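Local coordinates for protein homoaconitase small subunit (Methanocaldococcus jannaschii, PDB 2PKP) that forms, with its large-subunit partner, a hydro-lyase that reversibly converts homocitrate through cis-homoaconitate to homoisocitrate, at residues 90-93 and 94-98. Residues are numbered along the deposited sequence; the frame is centred on the assembly and turned at random.
Sequences IFYR and NAINV
Residues 90-93 and 94-98 are successive turns of helix 89-98, and their contact is a local one between side chains one to four positions apart. Four i-to-i+4 backbone bonds join the turns, from Asn94 N to Ile90 O through Asn97 N to Arg93 O; the shortest runs from Ala95 N to Phe91 O, at 2.8 Å. On the polar face, the Arg93 guanidinium lies with one face over Asn94 OD1, 3.2 Å from NH2, and its plane stands nearly perpendicular (89°) to the amide. A bend at chi3 (68°) turns the arginine back over Asn94. NH1 and NH2 approach OD1 at poor angles for hydrogen bonds; instead a water donates to Asn94 OD1 (3.0 Å), accepts from Asn97 ND2 (2.7 Å) and more weakly from Arg93 NH1. Replacing Asn94 with alanine is likely to leave this water without its acceptor and the guanidinium freer to swing. Elsewhere round the helix, Tyr92 CE2 rests 3.9 Å from Ile96 CG1, and Phe91 CE2 touches Ala95 CB. Phe91 continues inward to Val71 and Ile74 of helix 68-75, while Ile96 meets helix 141-148. This is an amphipathic helix, the crossover of the beta-alpha-beta unit between parallel strands 81-84 and 101-104 in the aconitase-type swivel domain.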
# COMPACT_ATOMS: atom_id res chain seq x y z
N ILE A 90 -12.16 19.56 -7.37
CA ILE A 90 -11.00 19.88 -6.55
C ILE A 90 -10.49 18.67 -5.78
O ILE A 90 -9.28 18.44 -5.72
CB ILE A 90 -11.33 21.03 -5.58
CG1 ILE A 90 -11.63 22.30 -6.38
CG2 ILE A 90 -10.15 21.26 -4.63
CD1 ILE A 90 -11.97 23.52 -5.52
N PHE A 91 -11.40 17.91 -5.19
CA PHE A 91 -10.99 16.73 -4.44
C PHE A 91 -10.22 15.77 -5.35
O PHE A 91 -9.17 15.26 -4.98
CB PHE A 91 -12.22 16.00 -3.88
CG PHE A 91 -11.88 14.71 -3.17
CD1 PHE A 91 -11.54 14.71 -1.82
CD2 PHE A 91 -11.85 13.51 -3.87
CE1 PHE A 91 -11.17 13.53 -1.17
CE2 PHE A 91 -11.48 12.32 -3.23
CZ PHE A 91 -11.15 12.33 -1.88
N TYR A 92 -10.76 15.55 -6.54
CA TYR A 92 -10.16 14.65 -7.52
C TYR A 92 -8.70 15.02 -7.77
O TYR A 92 -7.81 14.17 -7.76
CB TYR A 92 -10.93 14.72 -8.83
CG TYR A 92 -10.53 13.67 -9.83
CD1 TYR A 92 -11.19 12.43 -9.88
CD2 TYR A 92 -9.49 13.89 -10.73
CE1 TYR A 92 -10.82 11.46 -10.78
CE2 TYR A 92 -9.11 12.91 -11.64
CZ TYR A 92 -9.77 11.70 -11.66
OH TYR A 92 -9.40 10.73 -12.57
N ARG A 93 -8.47 16.31 -7.99
CA ARG A 93 -7.13 16.82 -8.25
C ARG A 93 -6.21 16.58 -7.06
O ARG A 93 -5.09 16.09 -7.21
CB ARG A 93 -7.20 18.31 -8.58
CG ARG A 93 -5.85 18.96 -8.85
CD ARG A 93 -5.99 20.44 -9.17
NE ARG A 93 -6.43 21.23 -8.02
CZ ARG A 93 -5.71 21.41 -6.91
NH1 ARG A 93 -4.52 20.83 -6.80
NH2 ARG A 93 -6.18 22.16 -5.92
N ASN A 94 -6.69 16.93 -5.87
CA ASN A 94 -5.90 16.75 -4.65
C ASN A 94 -5.57 15.28 -4.44
O ASN A 94 -4.45 14.93 -4.05
CB ASN A 94 -6.63 17.30 -3.43
CG ASN A 94 -6.73 18.81 -3.44
OD1 ASN A 94 -5.95 19.49 -4.11
ND2 ASN A 94 -7.69 19.35 -2.69
N ALA A 95 -6.55 14.41 -4.69
CA ALA A 95 -6.35 12.98 -4.51
C ALA A 95 -5.20 12.51 -5.40
O ALA A 95 -4.29 11.83 -4.94
CB ALA A 95 -7.63 12.23 -4.86
N ILE A 96 -5.27 12.87 -6.68
CA ILE A 96 -4.22 12.50 -7.63
C ILE A 96 -2.86 12.95 -7.13
O ILE A 96 -1.89 12.18 -7.12
CB ILE A 96 -4.45 13.16 -9.01
CG1 ILE A 96 -5.78 12.69 -9.63
CG2 ILE A 96 -3.28 12.85 -9.94
CD1 ILE A 96 -5.82 11.21 -9.95
N ASN A 97 -2.78 14.20 -6.69
CA ASN A 97 -1.52 14.75 -6.22
C ASN A 97 -0.90 14.15 -4.96
O ASN A 97 0.29 14.34 -4.72
CB ASN A 97 -1.65 16.27 -6.08
CG ASN A 97 -1.81 16.96 -7.43
OD1 ASN A 97 -1.28 16.49 -8.44
ND2 ASN A 97 -2.52 18.07 -7.45
N VAL A 98 -1.68 13.42 -4.16
CA VAL A 98 -1.13 12.77 -2.96
C VAL A 98 -1.04 11.27 -3.16
O VAL A 98 -0.64 10.54 -2.26
CB VAL A 98 -1.97 13.03 -1.68
CG1 VAL A 98 -2.00 14.52 -1.35
CG2 VAL A 98 -3.37 12.46 -1.85
O HOH W 1 -3.15 19.37 -5.14